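PDB 5N4B: dual function macrocyclase-peptidase POPB from Galerina marginata, which cleaves peptide bonds after proline and macrocyclises a precursor peptide in the biosynthesis of the amanitin toxins. Local coordinates for residues L72-Y82 against F508-Y519. The protein carries 1 engineered substitution. Residues are numbered along the deposited sequence; the frame is centred on the assembly and turned at random.
Sequences LAEKFRASRNY and FSPIILTFLQTY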
loop_
_atom_site.group_PDB
_atom_site.type_symbol
_atom_site.label_atom_id
_atom_site.label_comp_id
_atom_site.label_asym_id
_atom_site.label_seq_id
_atom_site.Cartn_x
_atom_site.Cartn_y
_atom_site.Cartn_z
ATOM N N LEU A 72 14.369 -0.315 -23.134
ATOM C CA LEU A 72 13.334 0.113 -22.205
ATOM C C LEU A 72 13.945 0.635 -20.913
ATOM O O LEU A 72 13.456 1.606 -20.347
ATOM C CB LEU A 72 12.378 -1.036 -21.899
ATOM C CG LEU A 72 11.479 -1.449 -23.017
ATOM C CD1 LEU A 72 10.565 -2.576 -22.467
ATOM C CD2 LEU A 72 10.633 -0.349 -23.620
ATOM N N ALA A 73 15.025 0.033 -20.425
ATOM C CA ALA A 73 15.675 0.577 -19.237
ATOM C C ALA A 73 16.083 2.034 -19.443
ATOM O O ALA A 73 15.893 2.887 -18.559
ATOM C CB ALA A 73 16.881 -0.248 -18.847
ATOM N N GLU A 74 16.671 2.336 -20.596
ATOM C CA GLU A 74 17.078 3.700 -20.914
ATOM C C GLU A 74 15.880 4.636 -20.919
ATOM O O GLU A 74 15.938 5.745 -20.364
ATOM C CB GLU A 74 17.763 3.674 -22.273
ATOM C CG GLU A 74 18.183 4.983 -22.832
ATOM C CD GLU A 74 18.737 4.928 -24.280
ATOM O OE1 GLU A 74 18.988 3.794 -24.871
ATOM O OE2 GLU A 74 18.815 6.026 -24.857
ATOM N N LYS A 75 14.782 4.223 -21.558
ATOM C CA LYS A 75 13.584 5.066 -21.623
ATOM C C LYS A 75 12.957 5.234 -20.236
ATOM O O LYS A 75 12.499 6.323 -19.887
ATOM C CB LYS A 75 12.548 4.439 -22.560
ATOM C CG LYS A 75 12.952 4.345 -24.035
ATOM C CD LYS A 75 11.909 3.514 -24.826
ATOM C CE LYS A 75 12.306 3.280 -26.288
ATOM N NZ LYS A 75 12.384 4.526 -27.044
ATOM N N PHE A 76 12.921 4.169 -19.447
ATOM C CA PHE A 76 12.258 4.203 -18.143
ATOM C C PHE A 76 13.060 5.034 -17.143
ATOM O O PHE A 76 12.485 5.780 -16.351
ATOM C CB PHE A 76 12.085 2.792 -17.589
ATOM C CG PHE A 76 11.046 1.934 -18.314
ATOM C CD1 PHE A 76 10.180 2.479 -19.224
ATOM C CD2 PHE A 76 10.983 0.587 -18.056
ATOM C CE1 PHE A 76 9.184 1.683 -19.824
ATOM C CE2 PHE A 76 10.011 -0.244 -18.678
ATOM C CZ PHE A 76 9.136 0.311 -19.554
ATOM N N ARG A 77 14.377 4.862 -17.124
ATOM C CA ARG A 77 15.198 5.692 -16.250
ATOM C C ARG A 77 14.983 7.161 -16.548
ATOM O O ARG A 77 14.801 7.963 -15.636
ATOM C CB ARG A 77 16.660 5.323 -16.446
ATOM C CG ARG A 77 17.603 5.892 -15.393
ATOM C CD ARG A 77 19.080 5.578 -15.665
ATOM N NE ARG A 77 19.363 4.120 -15.838
ATOM C CZ ARG A 77 19.620 3.524 -16.970
ATOM N NH1 ARG A 77 19.661 4.188 -18.122
ATOM N NH2 ARG A 77 19.880 2.223 -16.967
ATOM N N ALA A 78 14.951 7.524 -17.835
ATOM C CA ALA A 78 14.715 8.926 -18.183
ATOM C C ALA A 78 13.344 9.385 -17.718
ATOM O O ALA A 78 13.186 10.508 -17.235
ATOM C CB ALA A 78 14.904 9.128 -19.679
ATOM N N SER A 79 12.345 8.523 -17.853
ATOM C CA SER A 79 10.991 8.902 -17.459
ATOM C C SER A 79 10.870 9.151 -15.966
ATOM O O SER A 79 9.992 9.908 -15.553
ATOM C CB SER A 79 9.975 7.854 -17.927
ATOM O OG SER A 79 9.865 6.769 -17.053
ATOM N N ARG A 80 11.711 8.545 -15.152
ATOM C CA ARG A 80 11.717 8.729 -13.696
ATOM C C ARG A 80 12.593 9.898 -13.267
ATOM O O ARG A 80 12.526 10.315 -12.121
ATOM C CB ARG A 80 12.210 7.445 -13.016
ATOM C CG ARG A 80 11.270 6.277 -13.141
ATOM C CD ARG A 80 10.310 6.151 -12.033
ATOM N NE ARG A 80 10.980 6.015 -10.733
ATOM C CZ ARG A 80 10.684 5.101 -9.820
ATOM N NH1 ARG A 80 11.371 5.086 -8.694
ATOM N NH2 ARG A 80 9.688 4.237 -10.022
ATOM N N ASN A 81 13.398 10.448 -14.166
ATOM C CA ASN A 81 14.435 11.412 -13.779
ATOM C C ASN A 81 13.881 12.832 -13.813
ATOM O O ASN A 81 14.195 13.655 -14.684
ATOM C CB ASN A 81 15.625 11.259 -14.704
ATOM C CG ASN A 81 16.850 11.972 -14.183
ATOM O OD1 ASN A 81 16.906 12.354 -13.031
ATOM N ND2 ASN A 81 17.841 12.124 -15.034
ATOM N N TYR A 82 13.054 13.112 -12.790
ATOM C CA TYR A 82 12.515 14.457 -12.591
ATOM C C TYR A 82 12.369 14.689 -11.091
ATOM O O TYR A 82 12.137 13.745 -10.329
ATOM C CB TYR A 82 11.150 14.690 -13.290
ATOM C CG TYR A 82 10.055 13.751 -12.880
ATOM C CD1 TYR A 82 9.836 12.566 -13.576
ATOM C CD2 TYR A 82 9.211 14.045 -11.818
ATOM C CE1 TYR A 82 8.834 11.701 -13.229
ATOM C CE2 TYR A 82 8.193 13.146 -11.463
ATOM C CZ TYR A 82 8.005 12.005 -12.170
ATOM O OH TYR A 82 6.965 11.182 -11.792
ATOM N N PHE A 508 -0.192 8.075 -10.847
ATOM C CA PHE A 508 0.730 8.491 -11.911
ATOM C C PHE A 508 1.946 7.564 -11.945
ATOM O O PHE A 508 2.638 7.404 -10.930
ATOM C CB PHE A 508 1.220 9.919 -11.720
ATOM C CG PHE A 508 1.998 10.416 -12.875
ATOM C CD1 PHE A 508 1.364 10.815 -14.031
ATOM C CD2 PHE A 508 3.387 10.508 -12.807
ATOM C CE1 PHE A 508 2.103 11.260 -15.121
ATOM C CE2 PHE A 508 4.109 10.932 -13.898
ATOM C CZ PHE A 508 3.486 11.304 -15.020
ATOM N N SER A 509 2.212 6.976 -13.106
ATOM C CA SER A 509 3.400 6.165 -13.313
ATOM C C SER A 509 4.074 6.578 -14.611
ATOM O O SER A 509 3.539 6.285 -15.695
ATOM C CB SER A 509 3.016 4.703 -13.411
ATOM O OG SER A 509 4.186 3.952 -13.830
ATOM N N PRO A 510 5.227 7.249 -14.574
ATOM C CA PRO A 510 5.889 7.617 -15.828
ATOM C C PRO A 510 6.357 6.406 -16.590
ATOM O O PRO A 510 6.401 6.473 -17.814
ATOM C CB PRO A 510 7.060 8.515 -15.379
ATOM C CG PRO A 510 7.305 8.060 -13.943
ATOM C CD PRO A 510 5.922 7.766 -13.387
ATOM N N ILE A 511 6.683 5.306 -15.918
ATOM C CA ILE A 511 7.089 4.112 -16.651
ATOM C C ILE A 511 5.920 3.555 -17.452
ATOM O O ILE A 511 6.079 3.169 -18.618
ATOM C CB ILE A 511 7.700 3.093 -15.684
ATOM C CG1 ILE A 511 9.102 3.616 -15.238
ATOM C CG2 ILE A 511 7.720 1.685 -16.288
ATOM C CD1 ILE A 511 9.910 2.673 -14.380
ATOM N N ILE A 512 4.741 3.422 -16.829
ATOM C CA ILE A 512 3.595 2.920 -17.573
ATOM C C ILE A 512 3.310 3.824 -18.757
ATOM O O ILE A 512 3.115 3.334 -19.878
ATOM C CB ILE A 512 2.373 2.717 -16.668
ATOM C CG1 ILE A 512 2.687 1.570 -15.703
ATOM C CG2 ILE A 512 1.150 2.401 -17.513
ATOM C CD1 ILE A 512 1.682 1.335 -14.575
ATOM N N LEU A 513 3.263 5.145 -18.562
ATOM C CA LEU A 513 2.977 6.017 -19.702
ATOM C C LEU A 513 4.020 5.866 -20.799
ATOM O O LEU A 513 3.699 5.898 -21.981
ATOM C CB LEU A 513 2.861 7.487 -19.265
ATOM C CG LEU A 513 1.717 7.764 -18.280
ATOM C CD1 LEU A 513 1.670 9.246 -17.992
ATOM C CD2 LEU A 513 0.354 7.263 -18.757
ATOM N N THR A 514 5.278 5.711 -20.428
ATOM C CA THR A 514 6.323 5.504 -21.425
ATOM C C THR A 514 6.065 4.223 -22.210
ATOM O O THR A 514 6.194 4.210 -23.436
ATOM C CB THR A 514 7.665 5.462 -20.711
ATOM O OG1 THR A 514 7.924 6.735 -20.125
ATOM C CG2 THR A 514 8.786 5.174 -21.676
ATOM N N PHE A 515 5.691 3.145 -21.536
ATOM C CA PHE A 515 5.350 1.924 -22.245
ATOM C C PHE A 515 4.194 2.148 -23.210
ATOM O O PHE A 515 4.230 1.706 -24.365
ATOM C CB PHE A 515 4.992 0.838 -21.247
ATOM C CG PHE A 515 4.749 -0.527 -21.835
ATOM C CD1 PHE A 515 3.491 -0.870 -22.281
ATOM C CD2 PHE A 515 5.782 -1.433 -21.957
ATOM C CE1 PHE A 515 3.251 -2.107 -22.807
ATOM C CE2 PHE A 515 5.543 -2.678 -22.475
ATOM C CZ PHE A 515 4.292 -3.016 -22.912
ATOM N N LEU A 516 3.164 2.855 -22.766
ATOM C CA LEU A 516 2.001 3.080 -23.616
ATOM C C LEU A 516 2.392 3.832 -24.873
ATOM O O LEU A 516 1.936 3.507 -25.980
ATOM C CB LEU A 516 0.910 3.860 -22.864
ATOM C CG LEU A 516 0.384 3.241 -21.553
ATOM C CD1 LEU A 516 -0.816 3.986 -21.081
ATOM C CD2 LEU A 516 0.075 1.784 -21.671
ATOM N N GLN A 517 3.183 4.873 -24.723
ATOM C CA GLN A 517 3.635 5.645 -25.874
ATOM C C GLN A 517 4.571 4.845 -26.763
ATOM O O GLN A 517 4.439 4.887 -27.987
ATOM C CB GLN A 517 4.288 6.935 -25.390
ATOM C CG GLN A 517 4.687 7.870 -26.520
ATOM C CD GLN A 517 5.125 9.246 -26.074
ATOM O OE1 GLN A 517 5.016 9.624 -24.939
ATOM N NE2 GLN A 517 5.685 9.986 -27.013
ATOM N N THR A 518 5.466 4.074 -26.192
ATOM C CA THR A 518 6.451 3.339 -26.971
ATOM C C THR A 518 5.793 2.305 -27.859
ATOM O O THR A 518 6.207 2.093 -28.999
ATOM C CB THR A 518 7.434 2.669 -26.006
ATOM O OG1 THR A 518 8.196 3.690 -25.306
ATOM C CG2 THR A 518 8.411 1.761 -26.714
ATOM N N TYR A 519 4.787 1.638 -27.355
ATOM C CA TYR A 519 4.187 0.511 -28.031
ATOM C C TYR A 519 2.770 0.769 -28.513
ATOM O O TYR A 519 2.203 -0.123 -29.191
ATOM C CB TYR A 519 4.214 -0.706 -27.106
ATOM C CG TYR A 519 5.578 -1.239 -26.822
ATOM C CD1 TYR A 519 6.315 -1.889 -27.820
ATOM C CD2 TYR A 519 6.109 -1.182 -25.551
ATOM C CE1 TYR A 519 7.562 -2.418 -27.555
ATOM C CE2 TYR A 519 7.334 -1.732 -25.284
ATOM C CZ TYR A 519 8.043 -2.347 -26.291
ATOM O OH TYR A 519 9.276 -2.898 -25.963
HETATM O O HOH W 1 9.498 5.427 -26.709
#
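With CG anti to its carbonyl carbon (chi1 -71°), the ring of Phe-76 reaches Ile-511, whose CG2 is placed anti to its own backbone N. That methyl sits 3.6 Å from the ring centroid and 2° off the normal, a CH-pi contact over the face; Leu-72 CB lies over the opposite face, displaced toward the rim. At the ring edge, in plane, Thr-514 CG2 comes within 3.9 Å of Phe-76 CD1. Near the C-terminal end of helix 68-80, Ser-79 CB lies 3.2 Å from Thr-514 OG1, yet both hydroxyls bond inside their own helices: Ser-79 OG donates to Phe-76 O and Thr-514 OG1 to Pro-510 O, 2.8 Å away, with the donor tilted out of the carbonyl plane. Helix 510-519 belongs to the alpha/beta-hydrolase domain of this S9A peptidase, and helix 68-80 is N-terminal to the beta-propeller blades; the axes of 72-80 and 510-519 approach to 8.8 Å, with N-to-C directions 133° apart. Trp-716 of helix 705-722 meets Phe-76 with ring planes near perpendicular and also touches Ile-511, adding a third helix to the cluster. Where the interface is less buried, a water accepts from Lys-75 NZ and donates to Thr-518 OG1 (2.6 Å). At the other end Tyr-82 OH meets the edge of the Phe-508 ring, 3.6 Å from CE2, and Pro-510 CB packs 3.3 Å from Ser-79 O.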